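Local atomic coordinates of Alr4995 protein (PDB entry 6LRF), a protein that acts as a bifunctional arginine dihydrolase and ornithine cyclodeaminase in a cyanobacterium, probably turning arginine into ornithine and then proline. Residues V498-L511 and D679-D692. Residues are numbered along the deposited sequence; the frame is centred on the assembly and turned at random.
Sequences VVIHTGGGEHLSRL and DVGLFLSLLTQQLD
The carboxylate of Asp692 is gripped end-on by Arg510, whose NH2 gives a bond of 2.6 Å to Asp692 OD1 while NH1 reaches OD2 at 3.2 Å. Both oxygens accept on their syn lone pairs, close to the guanidinium plane, although the two flat groups are turned 33° apart. This salt bridge ties helix 505-513 to helix 680-694 beside the parallel sheet of the Rossmann-fold domain; the axes of segments 505-511 and 680-692 cross at 41°. A bend at chi2 of Arg510 carries the guanidinium past Thr688 to the carboxylate, and its NE pairs with Glu514. With an alanine here, Asp692 and Glu514 would probably both lose their common positive partner, and the two helices this clamp.

One turn earlier, the His507 ring lies flat over Ser685, whose CA stands 3.8 Å from the ring centroid in a CH-pi contact; Glu506 CG approaches the opposite face toward the rim. Leu511 is a knob set among Leu684, Leu687, Thr688 and Leu691. At the other end the backbones are in direct contact, Gly504 CA lying 3.9 Å from Gly681 CA: a CB on Gly504 would run into Leu684 CD1, and one on Gly681 into Thr502 O. Gly503 ends helix 498-501 in a Schellman motif, whereas Asp679 N-caps helix 680-694 through OD1. Thr502 packs its CB and CG2 against that capping carboxylate, and its OG1 lies between its own backbone N and carbonyl carbon (chi1 56°), which points it back to Val498 O, 2.8 Å away, to which it donates.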
loop_
_atom_site.group_PDB
_atom_site.type_symbol
_atom_site.label_atom_id
_atom_site.label_comp_id
_atom_site.label_asym_id
_atom_site.label_seq_id
_atom_site.Cartn_x
_atom_site.Cartn_y
_atom_site.Cartn_z
ATOM N N VAL B 498 5.529 -16.672 5.248
ATOM C CA VAL B 498 4.673 -16.321 4.118
ATOM C C VAL B 498 4.911 -17.251 2.921
ATOM O O VAL B 498 4.033 -17.425 2.070
ATOM C CB VAL B 498 4.875 -14.839 3.740
ATOM C CG1 VAL B 498 4.229 -14.516 2.419
ATOM C CG2 VAL B 498 4.279 -13.972 4.831
ATOM N N VAL B 499 6.075 -17.892 2.878
ATOM C CA VAL B 499 6.310 -18.927 1.876
ATOM C C VAL B 499 5.292 -20.077 2.020
ATOM O O VAL B 499 4.732 -20.562 1.032
ATOM C CB VAL B 499 7.735 -19.505 1.975
ATOM C CG1 VAL B 499 7.905 -20.704 1.018
ATOM C CG2 VAL B 499 8.776 -18.424 1.687
ATOM N N ILE B 500 5.057 -20.514 3.255
ATOM C CA ILE B 500 4.108 -21.594 3.512
ATOM C C ILE B 500 2.681 -21.128 3.243
ATOM O O ILE B 500 1.933 -21.777 2.525
ATOM C CB ILE B 500 4.218 -22.092 4.963
ATOM C CG1 ILE B 500 5.660 -22.505 5.256
ATOM C CG2 ILE B 500 3.287 -23.243 5.191
ATOM C CD1 ILE B 500 6.189 -23.522 4.243
ATOM N N HIS B 501 2.325 -19.983 3.813
ATOM C CA HIS B 501 0.988 -19.407 3.658
ATOM C C HIS B 501 0.513 -19.221 2.217
ATOM O O HIS B 501 -0.682 -19.330 1.942
ATOM C CB HIS B 501 0.940 -18.063 4.372
ATOM C CG HIS B 501 1.211 -18.166 5.837
ATOM N ND1 HIS B 501 1.674 -17.107 6.591
ATOM C CD2 HIS B 501 1.103 -19.216 6.687
ATOM C CE1 HIS B 501 1.824 -17.497 7.846
ATOM N NE2 HIS B 501 1.483 -18.772 7.929
ATOM N N THR B 502 1.431 -18.938 1.297
ATOM C CA THR B 502 1.033 -18.630 -0.071
ATOM C C THR B 502 1.072 -19.880 -0.930
ATOM O O THR B 502 0.865 -19.834 -2.139
ATOM C CB THR B 502 1.942 -17.549 -0.683
ATOM O OG1 THR B 502 3.303 -17.985 -0.607
ATOM C CG2 THR B 502 1.808 -16.262 0.085
ATOM N N GLY B 503 1.349 -21.009 -0.297
ATOM C CA GLY B 503 1.432 -22.256 -1.025
ATOM C C GLY B 503 2.755 -22.451 -1.726
ATOM O O GLY B 503 2.894 -23.336 -2.577
ATOM N N GLY B 504 3.743 -21.639 -1.367
ATOM C CA GLY B 504 5.062 -21.784 -1.953
ATOM C C GLY B 504 5.818 -22.991 -1.421
ATOM O O GLY B 504 6.812 -23.407 -2.010
ATOM N N GLY B 505 5.346 -23.554 -0.307
ATOM C CA GLY B 505 6.050 -24.627 0.379
ATOM C C GLY B 505 6.373 -25.852 -0.462
ATOM O O GLY B 505 7.494 -26.348 -0.432
ATOM N N GLU B 506 5.393 -26.342 -1.217
ATOM C CA GLU B 506 5.617 -27.465 -2.131
ATOM C C GLU B 506 6.692 -27.131 -3.155
ATOM O O GLU B 506 7.474 -27.994 -3.534
ATOM C CB GLU B 506 4.317 -27.863 -2.852
ATOM C CG GLU B 506 3.593 -26.684 -3.499
ATOM C CD GLU B 506 2.478 -27.098 -4.465
ATOM O OE1 GLU B 506 2.451 -28.278 -4.890
ATOM O OE2 GLU B 506 1.629 -26.233 -4.790
ATOM N N HIS B 507 6.739 -25.881 -3.609
ATOM C CA HIS B 507 7.704 -25.526 -4.653
ATOM C C HIS B 507 9.109 -25.359 -4.098
ATOM O O HIS B 507 10.078 -25.802 -4.713
ATOM C CB HIS B 507 7.270 -24.257 -5.378
ATOM C CG HIS B 507 5.955 -24.395 -6.080
ATOM N ND1 HIS B 507 5.767 -25.255 -7.140
ATOM C CD2 HIS B 507 4.759 -23.798 -5.860
ATOM C CE1 HIS B 507 4.514 -25.176 -7.548
ATOM N NE2 HIS B 507 3.881 -24.299 -6.790
ATOM N N LEU B 508 9.220 -24.726 -2.934
ATOM C CA LEU B 508 10.509 -24.653 -2.256
ATOM C C LEU B 508 11.016 -26.063 -1.948
ATOM O O LEU B 508 12.185 -26.348 -2.147
ATOM C CB LEU B 508 10.414 -23.812 -0.970
ATOM C CG LEU B 508 11.692 -23.743 -0.126
ATOM C CD1 LEU B 508 12.903 -23.418 -1.002
ATOM C CD2 LEU B 508 11.555 -22.710 0.974
ATOM N N SER B 509 10.130 -26.937 -1.472
ATOM C CA SER B 509 10.456 -28.348 -1.229
ATOM C C SER B 509 11.057 -28.995 -2.450
ATOM O O SER B 509 12.031 -29.749 -2.374
ATOM C CB SER B 509 9.198 -29.148 -0.847
ATOM O OG SER B 509 8.787 -28.887 0.473
ATOM N N ARG B 510 10.429 -28.727 -3.587
ATOM C CA ARG B 510 10.872 -29.310 -4.841
ATOM C C ARG B 510 12.270 -28.802 -5.214
ATOM O O ARG B 510 13.150 -29.593 -5.565
ATOM C CB ARG B 510 9.865 -29.005 -5.945
ATOM C CG ARG B 510 10.348 -29.429 -7.302
ATOM C CD ARG B 510 9.274 -30.109 -8.114
ATOM N NE ARG B 510 9.849 -30.533 -9.385
ATOM C CZ ARG B 510 9.679 -29.892 -10.534
ATOM N NH1 ARG B 510 8.915 -28.808 -10.583
ATOM N NH2 ARG B 510 10.261 -30.349 -11.636
ATOM N N LEU B 511 12.475 -27.489 -5.122
ATOM C CA LEU B 511 13.803 -26.907 -5.338
ATOM C C LEU B 511 14.908 -27.595 -4.525
ATOM O O LEU B 511 15.986 -27.878 -5.051
ATOM C CB LEU B 511 13.784 -25.413 -5.009
ATOM C CG LEU B 511 13.063 -24.529 -6.019
ATOM C CD1 LEU B 511 13.058 -23.102 -5.528
ATOM C CD2 LEU B 511 13.737 -24.627 -7.379
ATOM N N ASP B 679 3.515 -11.959 -4.805
ATOM C CA ASP B 679 3.231 -13.135 -4.000
ATOM C C ASP B 679 4.380 -14.121 -4.167
ATOM O O ASP B 679 4.686 -14.517 -5.301
ATOM C CB ASP B 679 1.903 -13.758 -4.447
ATOM C CG ASP B 679 1.545 -15.012 -3.672
ATOM O OD1 ASP B 679 2.297 -16.013 -3.769
ATOM O OD2 ASP B 679 0.486 -15.008 -2.998
ATOM N N VAL B 680 4.998 -14.542 -3.062
ATOM C CA VAL B 680 6.194 -15.373 -3.171
ATOM C C VAL B 680 5.829 -16.786 -3.632
ATOM O O VAL B 680 6.629 -17.476 -4.281
ATOM C CB VAL B 680 6.991 -15.416 -1.832
ATOM C CG1 VAL B 680 6.223 -16.176 -0.768
ATOM C CG2 VAL B 680 8.338 -16.055 -2.039
ATOM N N GLY B 681 4.608 -17.217 -3.327
ATOM C CA GLY B 681 4.138 -18.498 -3.828
ATOM C C GLY B 681 3.938 -18.430 -5.330
ATOM O O GLY B 681 4.273 -19.370 -6.058
ATOM N N LEU B 682 3.392 -17.314 -5.798
ATOM C CA LEU B 682 3.313 -17.073 -7.236
ATOM C C LEU B 682 4.714 -17.157 -7.844
ATOM O O LEU B 682 4.934 -17.864 -8.839
ATOM C CB LEU B 682 2.685 -15.705 -7.539
ATOM C CG LEU B 682 2.709 -15.319 -9.030
ATOM C CD1 LEU B 682 2.068 -16.412 -9.891
ATOM C CD2 LEU B 682 2.015 -14.000 -9.265
ATOM N N PHE B 683 5.655 -16.437 -7.226
ATOM C CA PHE B 683 7.042 -16.403 -7.694
ATOM C C PHE B 683 7.623 -17.805 -7.785
ATOM O O PHE B 683 8.206 -18.180 -8.805
ATOM C CB PHE B 683 7.912 -15.527 -6.773
ATOM C CG PHE B 683 9.359 -15.456 -7.189
ATOM C CD1 PHE B 683 9.795 -14.465 -8.051
ATOM C CD2 PHE B 683 10.285 -16.391 -6.727
ATOM C CE1 PHE B 683 11.121 -14.401 -8.440
ATOM C CE2 PHE B 683 11.612 -16.330 -7.118
ATOM C CZ PHE B 683 12.028 -15.333 -7.976
ATOM N N LEU B 684 7.466 -18.579 -6.713
ATOM C CA LEU B 684 7.995 -19.942 -6.666
ATOM C C LEU B 684 7.300 -20.873 -7.657
ATOM O O LEU B 684 7.911 -21.800 -8.198
ATOM C CB LEU B 684 7.873 -20.507 -5.245
ATOM C CG LEU B 684 8.846 -19.901 -4.227
ATOM C CD1 LEU B 684 8.405 -20.169 -2.794
ATOM C CD2 LEU B 684 10.254 -20.436 -4.463
ATOM N N SER B 685 6.019 -20.635 -7.894
ATOM C CA SER B 685 5.291 -21.475 -8.827
ATOM C C SER B 685 5.887 -21.345 -10.243
ATOM O O SER B 685 6.262 -22.338 -10.872
ATOM C CB SER B 685 3.806 -21.112 -8.822
ATOM O OG SER B 685 3.067 -22.142 -9.464
ATOM N N LEU B 686 5.988 -20.109 -10.711
ATOM C CA LEU B 686 6.593 -19.785 -11.999
ATOM C C LEU B 686 8.025 -20.271 -12.117
ATOM O O LEU B 686 8.436 -20.776 -13.161
ATOM C CB LEU B 686 6.570 -18.280 -12.205
ATOM C CG LEU B 686 5.199 -17.630 -12.265
ATOM C CD1 LEU B 686 5.340 -16.120 -12.161
ATOM C CD2 LEU B 686 4.526 -18.038 -13.564
ATOM N N LEU B 687 8.796 -20.083 -11.049
ATOM C CA LEU B 687 10.191 -20.491 -11.040
ATOM C C LEU B 687 10.319 -21.987 -11.306
ATOM O O LEU B 687 11.168 -22.418 -12.099
ATOM C CB LEU B 687 10.855 -20.130 -9.709
ATOM C CG LEU B 687 12.313 -20.555 -9.564
ATOM C CD1 LEU B 687 13.203 -19.750 -10.518
ATOM C CD2 LEU B 687 12.765 -20.393 -8.122
ATOM N N THR B 688 9.478 -22.785 -10.654
ATOM C CA THR B 688 9.545 -24.237 -10.863
ATOM C C THR B 688 9.019 -24.628 -12.258
ATOM O O THR B 688 9.555 -25.537 -12.896
ATOM C CB THR B 688 8.774 -25.014 -9.767
ATOM O OG1 THR B 688 7.562 -24.316 -9.444
ATOM C CG2 THR B 688 9.637 -25.149 -8.501
ATOM N N GLN B 689 7.982 -23.938 -12.727
ATOM C CA GLN B 689 7.501 -24.137 -14.087
ATOM C C GLN B 689 8.602 -23.778 -15.067
ATOM O O GLN B 689 8.867 -24.510 -16.013
ATOM C CB GLN B 689 6.261 -23.293 -14.363
ATOM C CG GLN B 689 4.999 -23.799 -13.701
ATOM C CD GLN B 689 3.912 -22.744 -13.679
ATOM O OE1 GLN B 689 3.093 -22.689 -12.755
ATOM N NE2 GLN B 689 3.905 -21.888 -14.696
ATOM N N GLN B 690 9.261 -22.651 -14.818
ATOM C CA GLN B 690 10.296 -22.178 -15.721
ATOM C C GLN B 690 11.533 -23.072 -15.718
ATOM O O GLN B 690 12.230 -23.176 -16.729
ATOM C CB GLN B 690 10.680 -20.748 -15.367
ATOM C CG GLN B 690 11.453 -20.047 -16.446
ATOM C CD GLN B 690 10.609 -19.746 -17.668
ATOM O OE1 GLN B 690 9.401 -19.985 -17.684
ATOM N NE2 GLN B 690 11.247 -19.221 -18.703
ATOM N N LEU B 691 11.803 -23.723 -14.591
ATOM C CA LEU B 691 12.951 -24.623 -14.485
ATOM C C LEU B 691 12.703 -25.929 -15.212
ATOM O O LEU B 691 13.638 -26.639 -15.589
ATOM C CB LEU B 691 13.283 -24.920 -13.026
ATOM C CG LEU B 691 14.071 -23.842 -12.290
ATOM C CD1 LEU B 691 13.897 -24.038 -10.806
ATOM C CD2 LEU B 691 15.533 -23.919 -12.668
ATOM N N ASP B 692 11.431 -26.258 -15.379
ATOM C CA ASP B 692 11.068 -27.478 -16.074
ATOM C C ASP B 692 11.228 -27.287 -17.583
ATOM O O ASP B 692 11.682 -28.189 -18.294
ATOM C CB ASP B 692 9.644 -27.882 -15.709
ATOM C CG ASP B 692 9.545 -28.425 -14.293
ATOM O OD1 ASP B 692 10.542 -29.018 -13.814
ATOM O OD2 ASP B 692 8.473 -28.262 -13.662
#